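Local coordinates for Lmo1076 protein (Listeria monocytogenes serovar 1/2a, PDB 3FI7) that hydrolyses peptidoglycan as a virulence-associated N-acetylglucosaminidase autolysin of family GH73, represented here by the catalytic domain of the longer secreted protein, at residues Y48-S53 against G140-N145; Q31-S36 against L61-G66; T91-E96 against Q105-F110; G83-K88 against K112-K117. One frame throughout, in Å; residues are numbered along the deposited sequence.

How the contacts relate
Contacts 1 and 2 both use helix 52-63, taking its N-terminal and C-terminal ends, and their centres lie about 20 Å apart. Contact 2 is buried and made of a phenylalanine face against backbone and an isoleucine at an indole edge; contact 1 is partly buried and mixes an arginine-tyrosine packing with a backbone hydrogen bond, a weak amide-carboxylate bond and two bridging waters. Contacts 3 and 4 are surface contacts. Contact 3 pairs the two strands of the hairpin by backbone hydrogen bonds, whereas contact 4, at the hairpin's base, rests mainly on a tyrosine against a tyrosine and a proline. These last two touch directly, N109 O lying 2.8 Å from G83 N, a probable hydrogen bond.

Contact 1: residues Y48-S53 against G140-N145; sequences YNLYPS and GAWREN
R143 lays its side chain across Y51. The CG methylene sits over one face of the phenol ring, 4.1 Å from the ring centroid and 17° off its normal, a CH-pi contact. With CG anti to the backbone N and the chain extended from CG to NE, the arginine crosses the tyrosine at about a right angle and brings NE within 3.6 Å of Y51 CE1. Arginine suits this place because its methylenes can pack on a ring while its tip stays polar. Beside it, R143 N donates a fairly straight bond to N49 O (3.0 Å, 162°). The N49 amide reaches E144 as well, but its ND2 bond to OE2 is weak, bent to 124° despite a length of 2.8 Å. L50, a leucine buried among apolar neighbours, touches W142 CD1 with its CD2, 4.1 Å away.

Two waters also bridge the segments. One donates to L50 O and accepts from R143 NH1; the other accepts from Y51 N and donates to A141 O, 2.9 Å away. Further out, R143 NH2 bonds D183 O, Y51 OH bonds A146 O, and W142 NE1 bonds L127 O. R128 forms a salt bridge with E144 OE1 and a cation-pi contact with W142, so it ties the second shell to helix 116-129.

N49 has positive phi, which asparagine tolerates, and is the C-prime residue of a Schellman motif, with L50 N bonded to C45 O. The contact is thus the junction of a Schellman-terminated helix 29-47, the N-cap of helix 52-63 and the loop before helix 149-156, within the mainly helical lysozyme-clan domain.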
# COMPACT_ATOMS: atom_id res chain seq x y z
N TYR A 48 13.82 5.90 0.46
CA TYR A 48 14.20 4.57 0.92
C TYR A 48 14.51 3.59 -0.22
O TYR A 48 14.66 2.39 0.01
CB TYR A 48 13.10 3.98 1.81
CG TYR A 48 12.90 4.73 3.10
CD1 TYR A 48 13.61 4.38 4.24
CD2 TYR A 48 12.01 5.79 3.18
CE1 TYR A 48 13.43 5.07 5.43
CE2 TYR A 48 11.83 6.48 4.35
CZ TYR A 48 12.54 6.12 5.48
OH TYR A 48 12.35 6.81 6.66
N ASN A 49 14.61 4.11 -1.45
CA ASN A 49 14.87 3.31 -2.65
C ASN A 49 14.03 2.02 -2.80
O ASN A 49 14.56 0.92 -2.88
CB ASN A 49 16.37 3.01 -2.81
CG ASN A 49 16.75 2.71 -4.26
OD1 ASN A 49 16.16 3.26 -5.20
ND2 ASN A 49 17.74 1.84 -4.45
N LEU A 50 12.71 2.19 -2.83
CA LEU A 50 11.76 1.09 -3.01
C LEU A 50 10.86 1.38 -4.21
O LEU A 50 10.91 2.49 -4.75
CB LEU A 50 10.90 0.94 -1.76
CG LEU A 50 11.62 0.83 -0.41
CD1 LEU A 50 10.61 0.84 0.73
CD2 LEU A 50 12.45 -0.43 -0.37
N TYR A 51 10.05 0.42 -4.63
CA TYR A 51 9.05 0.68 -5.69
C TYR A 51 7.77 1.30 -5.12
O TYR A 51 7.09 0.68 -4.29
CB TYR A 51 8.66 -0.61 -6.43
CG TYR A 51 9.68 -1.12 -7.42
CD1 TYR A 51 9.77 -0.58 -8.69
CD2 TYR A 51 10.56 -2.16 -7.08
CE1 TYR A 51 10.70 -1.05 -9.61
CE2 TYR A 51 11.49 -2.64 -7.98
CZ TYR A 51 11.56 -2.07 -9.25
OH TYR A 51 12.49 -2.54 -10.16
N PRO A 52 7.42 2.50 -5.59
CA PRO A 52 6.15 3.14 -5.21
C PRO A 52 4.96 2.28 -5.63
O PRO A 52 3.93 2.25 -4.94
CB PRO A 52 6.15 4.44 -6.03
CG PRO A 52 7.54 4.68 -6.41
CD PRO A 52 8.23 3.35 -6.48
N SER A 53 5.08 1.59 -6.75
CA SER A 53 3.97 0.77 -7.24
C SER A 53 3.69 -0.34 -6.24
O SER A 53 2.54 -0.70 -6.01
CB SER A 53 4.29 0.17 -8.60
OG SER A 53 5.48 -0.60 -8.54
N GLY A 140 15.28 -8.42 -1.33
CA GLY A 140 14.78 -8.68 -2.67
C GLY A 140 13.74 -7.67 -3.14
O GLY A 140 13.40 -7.63 -4.32
N ALA A 141 13.23 -6.85 -2.22
CA ALA A 141 12.27 -5.81 -2.58
C ALA A 141 12.94 -4.45 -2.66
O ALA A 141 12.30 -3.46 -2.99
CB ALA A 141 11.10 -5.78 -1.59
N TRP A 142 14.23 -4.40 -2.34
CA TRP A 142 14.98 -3.16 -2.50
C TRP A 142 15.17 -2.92 -3.99
O TRP A 142 15.45 -3.84 -4.75
CB TRP A 142 16.35 -3.19 -1.81
CG TRP A 142 16.28 -3.43 -0.33
CD1 TRP A 142 15.19 -3.31 0.48
CD2 TRP A 142 17.38 -3.79 0.52
NE1 TRP A 142 15.53 -3.59 1.78
CE2 TRP A 142 16.87 -3.89 1.83
CE3 TRP A 142 18.74 -4.04 0.30
CZ2 TRP A 142 17.67 -4.24 2.92
CZ3 TRP A 142 19.54 -4.39 1.38
CH2 TRP A 142 19.00 -4.48 2.68
N ARG A 143 15.02 -1.67 -4.40
CA ARG A 143 15.06 -1.36 -5.81
C ARG A 143 16.41 -1.67 -6.45
O ARG A 143 16.46 -2.05 -7.62
CB ARG A 143 14.63 0.09 -6.05
CG ARG A 143 14.10 0.29 -7.43
CD ARG A 143 13.30 1.56 -7.57
NE ARG A 143 12.94 1.72 -8.98
CZ ARG A 143 12.16 2.69 -9.44
NH1 ARG A 143 11.65 3.58 -8.61
NH2 ARG A 143 11.90 2.74 -10.74
N GLU A 144 17.50 -1.53 -5.70
CA GLU A 144 18.82 -1.86 -6.24
C GLU A 144 19.04 -3.36 -6.43
O GLU A 144 20.03 -3.76 -7.05
CB GLU A 144 19.97 -1.24 -5.41
CG GLU A 144 20.18 -1.85 -4.01
CD GLU A 144 19.30 -1.22 -2.94
OE1 GLU A 144 19.67 -1.29 -1.75
OE2 GLU A 144 18.23 -0.65 -3.28
N ASN A 145 18.13 -4.19 -5.93
CA ASN A 145 18.23 -5.64 -6.14
C ASN A 145 17.10 -6.23 -6.99
O ASN A 145 17.13 -7.40 -7.33
CB ASN A 145 18.24 -6.39 -4.80
CG ASN A 145 19.44 -6.06 -3.95
OD1 ASN A 145 20.53 -5.80 -4.46
ND2 ASN A 145 19.25 -6.08 -2.63
O HOH W 1 11.76 4.78 -6.06
O HOH W 2 9.70 -2.16 -3.44

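Contact 2: residues Q31-S36 against L61-G66; sequences QTFINS and LESNWG
S63 OG, 3.7 Å from F33 CZ, is gripped by two backbone groups: it accepts from G66 N (2.8 Å), which makes an ST motif, and bonds A59 O one helical turn back. With chi1 at 81° the oxygen lies between the backbone N and the carbonyl carbon. Serine suits such a helix end because one short hydroxyl serves two backbone partners.

The loop so held runs over one face of the F33 ring. W65 CA stands 4.1 Å from the ring centroid, 16° off the normal, in a CH-pi contact. W65 C and G66 N follow over the same face, G66 N 3.6 Å from F33 CE2. Glycine fits at G66 twice over: its phi is positive, and the F33 ring lies directly where a side chain would begin. The W65 and F33 side chains cross at about a right angle, while I34 CD1 meets the W65 indole edge, 3.7 Å from W65 CZ3. Y177 and L173 also touch the indole.

Since apolar carbon and a peptide face make up the joint, helix 29-47 meets the end of helix 52-63 by shape and dispersion; the polar bonds of S63 fix the loop that F33 covers.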
# COMPACT_ATOMS: atom_id res chain seq x y z
N GLN A 31 -9.69 4.28 -7.12
CA GLN A 31 -8.78 5.21 -7.80
C GLN A 31 -8.52 6.41 -6.90
O GLN A 31 -7.40 6.93 -6.83
CB GLN A 31 -9.38 5.65 -9.14
CG GLN A 31 -8.47 6.55 -9.97
CD GLN A 31 -7.22 5.83 -10.45
OE1 GLN A 31 -7.30 4.80 -11.12
NE2 GLN A 31 -6.06 6.38 -10.11
N THR A 32 -9.56 6.84 -6.18
CA THR A 32 -9.43 7.96 -5.26
C THR A 32 -8.45 7.63 -4.14
O THR A 32 -7.65 8.47 -3.71
CB THR A 32 -10.79 8.36 -4.69
OG1 THR A 32 -11.57 8.92 -5.74
CG2 THR A 32 -10.64 9.38 -3.55
N PHE A 33 -8.49 6.38 -3.67
CA PHE A 33 -7.54 5.95 -2.65
C PHE A 33 -6.11 6.02 -3.18
O PHE A 33 -5.23 6.60 -2.55
CB PHE A 33 -7.85 4.55 -2.13
CG PHE A 33 -6.79 4.00 -1.23
CD1 PHE A 33 -5.83 3.13 -1.71
CD2 PHE A 33 -6.72 4.40 0.11
CE1 PHE A 33 -4.84 2.64 -0.88
CE2 PHE A 33 -5.73 3.91 0.94
CZ PHE A 33 -4.79 3.03 0.45
N ILE A 34 -5.87 5.42 -4.35
CA ILE A 34 -4.55 5.53 -4.98
C ILE A 34 -4.13 7.00 -5.14
O ILE A 34 -3.04 7.38 -4.74
CB ILE A 34 -4.53 4.84 -6.34
CG1 ILE A 34 -4.59 3.32 -6.16
CG2 ILE A 34 -3.28 5.25 -7.13
CD1 ILE A 34 -5.20 2.58 -7.35
N ASN A 35 -5.02 7.83 -5.69
CA ASN A 35 -4.70 9.24 -5.90
C ASN A 35 -4.29 9.93 -4.61
O ASN A 35 -3.46 10.83 -4.62
CB ASN A 35 -5.89 9.99 -6.52
CG ASN A 35 -6.27 9.46 -7.90
OD1 ASN A 35 -5.50 8.75 -8.55
ND2 ASN A 35 -7.47 9.81 -8.35
N SER A 36 -4.86 9.50 -3.48
CA SER A 36 -4.61 10.16 -2.20
C SER A 36 -3.27 9.81 -1.56
O SER A 36 -2.81 10.52 -0.69
CB SER A 36 -5.73 9.85 -1.21
OG SER A 36 -5.57 8.55 -0.66
N LEU A 61 -4.14 -3.18 -0.55
CA LEU A 61 -4.44 -4.55 -0.18
C LEU A 61 -4.62 -4.71 1.33
O LEU A 61 -5.58 -5.34 1.78
CB LEU A 61 -3.33 -5.47 -0.70
CG LEU A 61 -3.54 -6.98 -0.65
CD1 LEU A 61 -4.76 -7.37 -1.49
CD2 LEU A 61 -2.29 -7.69 -1.13
N GLU A 62 -3.70 -4.14 2.11
CA GLU A 62 -3.69 -4.34 3.56
C GLU A 62 -4.74 -3.51 4.28
O GLU A 62 -5.15 -3.84 5.40
CB GLU A 62 -2.30 -4.02 4.14
CG GLU A 62 -1.16 -4.82 3.52
CD GLU A 62 -1.23 -6.29 3.86
OE1 GLU A 62 -1.24 -6.63 5.06
OE2 GLU A 62 -1.28 -7.11 2.92
N SER A 63 -5.19 -2.44 3.64
CA SER A 63 -6.18 -1.54 4.22
C SER A 63 -7.60 -1.65 3.59
O SER A 63 -8.50 -0.95 4.04
CB SER A 63 -5.70 -0.10 4.07
OG SER A 63 -5.99 0.39 2.76
N ASN A 64 -7.77 -2.49 2.56
CA ASN A 64 -9.03 -2.55 1.75
C ASN A 64 -9.39 -1.19 1.14
O ASN A 64 -10.46 -0.63 1.40
CB ASN A 64 -10.20 -3.13 2.58
CG ASN A 64 -11.53 -3.24 1.79
OD1 ASN A 64 -11.54 -3.41 0.58
ND2 ASN A 64 -12.64 -3.15 2.51
N TRP A 65 -8.47 -0.65 0.34
CA TRP A 65 -8.68 0.64 -0.31
C TRP A 65 -8.98 1.72 0.72
O TRP A 65 -9.80 2.59 0.48
CB TRP A 65 -9.83 0.55 -1.32
CG TRP A 65 -9.58 -0.52 -2.34
CD1 TRP A 65 -10.12 -1.77 -2.37
CD2 TRP A 65 -8.70 -0.43 -3.47
NE1 TRP A 65 -9.65 -2.46 -3.46
CE2 TRP A 65 -8.77 -1.66 -4.14
CE3 TRP A 65 -7.87 0.58 -3.97
CZ2 TRP A 65 -8.04 -1.92 -5.31
CZ3 TRP A 65 -7.13 0.32 -5.11
CH2 TRP A 65 -7.22 -0.92 -5.77
N GLY A 66 -8.32 1.62 1.87
CA GLY A 66 -8.47 2.59 2.94
C GLY A 66 -9.78 2.56 3.71
O GLY A 66 -10.14 3.54 4.35

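Contact 3: residues T91-E96 against Q105-F110; sequences TMKTWE and QINANF
Backbone bonds between M92 and A108 and between T94 and I106 carry the pairing. M92 N reaches A108 O at 3.1 Å and A108 N returns to M92 O at 3.0 Å; T94 N to I106 O is shorter, 2.8 Å, and I106 N answers to T94 O. K93 CA, between the two pairs, makes a CA-H...O contact with I106 O (3.3 Å); T91 CA and Q105 CA make similar ones at the flanks.

One side-chain hydrogen bond joins the strands: T91 OG1 donates to N109 OD1 at 2.8 Å, almost in line with the amide C=O (173° at the oxygen). This non-hydrogen-bonded pair sets its side chains side by side, and both residues tolerate solvent.

On that same face Q105 CG, anti to the carbonyl carbon (chi1 -57°), rests 3.7 Å from the centroid of the W95 six-membered ring, a CH-pi contact. On the face carrying M92, T94, I106 and A108, M92 CG (4.0 Å from F110 CE1) and T94 CB meet F110, whose ring edge also faces backbone M92 O. E96 CG touches I106 CG2; its OE2 forms a salt bridge with K82.

Altogether this is a twisted two-stranded beta hairpin, standing out from the helical body of the GH73 domain.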
# COMPACT_ATOMS: atom_id res chain seq x y z
N THR A 91 -7.00 0.65 20.66
CA THR A 91 -7.25 -0.74 20.98
C THR A 91 -8.44 -1.21 20.16
O THR A 91 -9.41 -0.48 19.99
CB THR A 91 -7.55 -0.91 22.48
OG1 THR A 91 -6.50 -0.32 23.25
CG2 THR A 91 -7.67 -2.38 22.85
N MET A 92 -8.35 -2.42 19.63
CA MET A 92 -9.53 -3.04 19.04
C MET A 92 -9.39 -4.55 18.94
O MET A 92 -8.29 -5.10 19.00
CB MET A 92 -9.94 -2.40 17.71
CG MET A 92 -9.08 -2.73 16.50
SD MET A 92 -9.83 -2.12 14.95
CE MET A 92 -11.30 -3.14 14.84
N LYS A 93 -10.53 -5.23 18.81
CA LYS A 93 -10.55 -6.67 18.70
C LYS A 93 -9.89 -7.06 17.38
O LYS A 93 -9.99 -6.34 16.39
CB LYS A 93 -12.00 -7.18 18.72
CG LYS A 93 -12.66 -7.18 20.09
CD LYS A 93 -12.39 -8.47 20.84
CE LYS A 93 -13.33 -8.64 22.02
NZ LYS A 93 -13.13 -9.95 22.71
N THR A 94 -9.21 -8.19 17.39
CA THR A 94 -8.59 -8.72 16.19
C THR A 94 -8.62 -10.25 16.25
O THR A 94 -8.70 -10.83 17.33
CB THR A 94 -7.14 -8.19 16.02
OG1 THR A 94 -6.61 -8.61 14.76
CG2 THR A 94 -6.24 -8.71 17.14
N TRP A 95 -8.59 -10.90 15.09
CA TRP A 95 -8.55 -12.36 15.04
C TRP A 95 -7.13 -12.93 15.21
O TRP A 95 -6.18 -12.41 14.63
CB TRP A 95 -9.13 -12.87 13.73
CG TRP A 95 -10.62 -12.76 13.63
CD1 TRP A 95 -11.33 -11.85 12.90
CD2 TRP A 95 -11.58 -13.60 14.28
NE1 TRP A 95 -12.68 -12.07 13.07
CE2 TRP A 95 -12.86 -13.14 13.91
CE3 TRP A 95 -11.48 -14.69 15.15
CZ2 TRP A 95 -14.03 -13.73 14.37
CZ3 TRP A 95 -12.64 -15.28 15.61
CH2 TRP A 95 -13.91 -14.80 15.22
N GLU A 96 -7.01 -14.00 15.98
CA GLU A 96 -5.76 -14.73 16.12
C GLU A 96 -6.05 -16.20 15.94
O GLU A 96 -7.18 -16.64 16.14
CB GLU A 96 -5.14 -14.50 17.50
CG GLU A 96 -4.93 -13.04 17.88
CD GLU A 96 -3.78 -12.39 17.13
OE1 GLU A 96 -3.20 -13.05 16.24
OE2 GLU A 96 -3.47 -11.22 17.43
N GLN A 105 -10.89 -14.28 19.15
CA GLN A 105 -10.73 -12.84 19.15
C GLN A 105 -9.94 -12.40 20.36
O GLN A 105 -9.87 -13.11 21.36
CB GLN A 105 -12.09 -12.15 19.16
CG GLN A 105 -12.99 -12.53 18.02
CD GLN A 105 -14.30 -11.79 18.09
OE1 GLN A 105 -14.50 -10.93 18.95
NE2 GLN A 105 -15.21 -12.12 17.19
N ILE A 106 -9.34 -11.23 20.26
CA ILE A 106 -8.56 -10.69 21.34
C ILE A 106 -8.36 -9.20 21.10
O ILE A 106 -8.36 -8.75 19.95
CB ILE A 106 -7.19 -11.40 21.47
CG1 ILE A 106 -6.65 -11.27 22.89
CG2 ILE A 106 -6.20 -10.86 20.45
CD1 ILE A 106 -5.50 -12.21 23.18
N ASN A 107 -8.23 -8.44 22.17
CA ASN A 107 -7.91 -7.03 22.06
C ASN A 107 -6.42 -6.87 21.80
O ASN A 107 -5.60 -7.58 22.38
CB ASN A 107 -8.30 -6.29 23.33
CG ASN A 107 -9.74 -5.83 23.30
OD1 ASN A 107 -10.18 -5.19 22.35
ND2 ASN A 107 -10.48 -6.15 24.35
N ALA A 108 -6.08 -5.95 20.91
CA ALA A 108 -4.68 -5.61 20.69
C ALA A 108 -4.54 -4.10 20.56
O ALA A 108 -5.51 -3.39 20.32
CB ALA A 108 -4.14 -6.32 19.45
N ASN A 109 -3.32 -3.61 20.75
CA ASN A 109 -3.03 -2.21 20.54
C ASN A 109 -2.42 -2.00 19.17
O ASN A 109 -1.47 -2.69 18.79
CB ASN A 109 -2.08 -1.68 21.62
CG ASN A 109 -2.70 -1.68 23.00
OD1 ASN A 109 -3.83 -1.24 23.18
ND2 ASN A 109 -1.96 -2.19 23.98
N PHE A 110 -2.98 -1.06 18.43
CA PHE A 110 -2.48 -0.78 17.10
C PHE A 110 -1.98 0.65 17.05
O PHE A 110 -2.52 1.53 17.73
CB PHE A 110 -3.59 -0.98 16.07
CG PHE A 110 -4.00 -2.41 15.89
CD1 PHE A 110 -5.00 -2.97 16.67
CD2 PHE A 110 -3.38 -3.20 14.93
CE1 PHE A 110 -5.39 -4.30 16.49
CE2 PHE A 110 -3.76 -4.53 14.73
CZ PHE A 110 -4.77 -5.08 15.52

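Contact 4: residues G83-K88 against K112-K117; sequences GSYNGK and KYPSHK
Y85 and K112, with K88 after them, lose the most surface here. The Y85 CB bond points toward segment 112-117, and chi1 of 174°, anti to the backbone N, sets CG on the side of Y113 and P114. Y113 CD1 lies over one face of the Y85 ring, 3.6 Å from Y85 CG, while N86 CG covers the opposite face. The two phenol rings meet obliquely, their centroids 5.1 Å apart and their planes at 47°. P114 CD approaches another part of the Y85 ring, 3.6 Å from Y85 CE2; a proline offers a rigid aliphatic surface at such a spot. The Y113 hydroxyl is held by D122 of helix 116-129.

K112 takes part chiefly through its backbone and CB. Its carbonyl O rests against Y85 CB and lies 3.6 Å from K88 CB. K112 N gives a weak bond to K88 O, at 3.4 Å. K88 N to Y85 O (3.0 Å) closes the type I' turn from Y85 to K88, and K88 O also accepts from Y85 N. N86 and G87 occupy the turn's positive-phi positions, which asparagine and glycine tolerate well.

K112 NZ bonds P74 O in a neighbouring loop, and K88 NZ lies 5.5 Å from K112 NZ. Just beyond, S115 OG caps helix 116-129 by accepting from K117 N.

Chemically, the turn is held to segment 112-117 by carbon surfaces more than by polar bonds: the one hydrogen bond across is weak, and the two like-charged ammonium groups would be expected to repel mildly.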
# COMPACT_ATOMS: atom_id res chain seq x y z
N GLY A 83 1.22 -2.09 18.11
CA GLY A 83 2.05 -1.25 18.95
C GLY A 83 1.55 0.18 19.02
O GLY A 83 0.35 0.44 19.11
N SER A 84 2.48 1.13 18.97
CA SER A 84 2.13 2.54 19.02
C SER A 84 3.06 3.35 18.12
O SER A 84 4.08 2.86 17.66
CB SER A 84 2.23 3.07 20.44
OG SER A 84 3.58 3.06 20.88
N TYR A 85 2.67 4.60 17.88
CA TYR A 85 3.51 5.51 17.12
C TYR A 85 3.67 6.78 17.94
O TYR A 85 2.70 7.51 18.15
CB TYR A 85 2.87 5.82 15.77
CG TYR A 85 3.62 6.87 14.99
CD1 TYR A 85 4.72 6.53 14.21
CD2 TYR A 85 3.25 8.21 15.05
CE1 TYR A 85 5.42 7.49 13.50
CE2 TYR A 85 3.95 9.18 14.34
CZ TYR A 85 5.03 8.81 13.57
OH TYR A 85 5.72 9.75 12.87
N ASN A 86 4.89 7.04 18.39
CA ASN A 86 5.14 8.15 19.30
C ASN A 86 4.13 8.16 20.44
O ASN A 86 3.49 9.17 20.71
CB ASN A 86 5.12 9.48 18.55
CG ASN A 86 6.26 9.61 17.56
OD1 ASN A 86 7.24 8.86 17.62
ND2 ASN A 86 6.13 10.55 16.63
N GLY A 87 3.98 7.00 21.09
CA GLY A 87 3.11 6.87 22.24
C GLY A 87 1.63 6.74 21.96
O GLY A 87 0.85 6.40 22.86
N LYS A 88 1.21 7.00 20.72
CA LYS A 88 -0.21 6.96 20.39
C LYS A 88 -0.65 5.58 19.88
O LYS A 88 0.06 4.93 19.12
CB LYS A 88 -0.55 8.04 19.36
CG LYS A 88 -0.02 9.42 19.71
CD LYS A 88 -0.72 10.01 20.93
CE LYS A 88 -2.17 10.38 20.61
NZ LYS A 88 -2.28 11.47 19.60
N LYS A 112 -1.37 4.41 16.12
CA LYS A 112 -2.26 5.48 15.71
C LYS A 112 -1.39 6.60 15.14
O LYS A 112 -0.54 7.13 15.85
CB LYS A 112 -3.05 5.99 16.92
CG LYS A 112 -4.11 7.04 16.62
CD LYS A 112 -4.61 7.66 17.93
CE LYS A 112 -6.09 8.03 17.88
NZ LYS A 112 -6.37 9.09 16.88
N TYR A 113 -1.60 6.93 13.87
CA TYR A 113 -0.75 7.90 13.18
C TYR A 113 -1.47 9.23 12.97
O TYR A 113 -2.70 9.27 12.94
CB TYR A 113 -0.34 7.36 11.80
CG TYR A 113 0.37 6.03 11.82
CD1 TYR A 113 1.75 5.95 12.01
CD2 TYR A 113 -0.33 4.85 11.63
CE1 TYR A 113 2.40 4.73 12.03
CE2 TYR A 113 0.31 3.63 11.65
CZ TYR A 113 1.67 3.57 11.84
OH TYR A 113 2.30 2.34 11.85
N PRO A 114 -0.69 10.31 12.80
CA PRO A 114 -1.23 11.65 12.47
C PRO A 114 -1.91 11.67 11.11
O PRO A 114 -2.86 12.42 10.89
CB PRO A 114 0.02 12.53 12.44
CG PRO A 114 1.03 11.80 13.27
CD PRO A 114 0.76 10.34 13.03
N SER A 115 -1.41 10.85 10.19
CA SER A 115 -1.99 10.75 8.85
C SER A 115 -1.43 9.54 8.12
O SER A 115 -0.56 8.84 8.64
CB SER A 115 -1.69 12.01 8.04
OG SER A 115 -0.32 12.04 7.67
N HIS A 116 -1.90 9.33 6.90
CA HIS A 116 -1.44 8.22 6.09
C HIS A 116 0.06 8.30 5.82
O HIS A 116 0.71 7.27 5.59
CB HIS A 116 -2.22 8.16 4.78
CG HIS A 116 -3.62 7.65 4.94
ND1 HIS A 116 -4.64 8.02 4.10
CD2 HIS A 116 -4.15 6.81 5.85
CE1 HIS A 116 -5.76 7.42 4.48
NE2 HIS A 116 -5.49 6.67 5.54
N LYS A 117 0.61 9.50 5.85
CA LYS A 117 2.02 9.67 5.52
C LYS A 117 2.92 8.86 6.45
O LYS A 117 3.81 8.15 5.99
CB LYS A 117 2.44 11.14 5.56
CG LYS A 117 3.90 11.35 5.21
CD LYS A 117 4.32 12.80 5.35
CE LYS A 117 5.82 12.95 5.23
NZ LYS A 117 6.24 14.37 5.46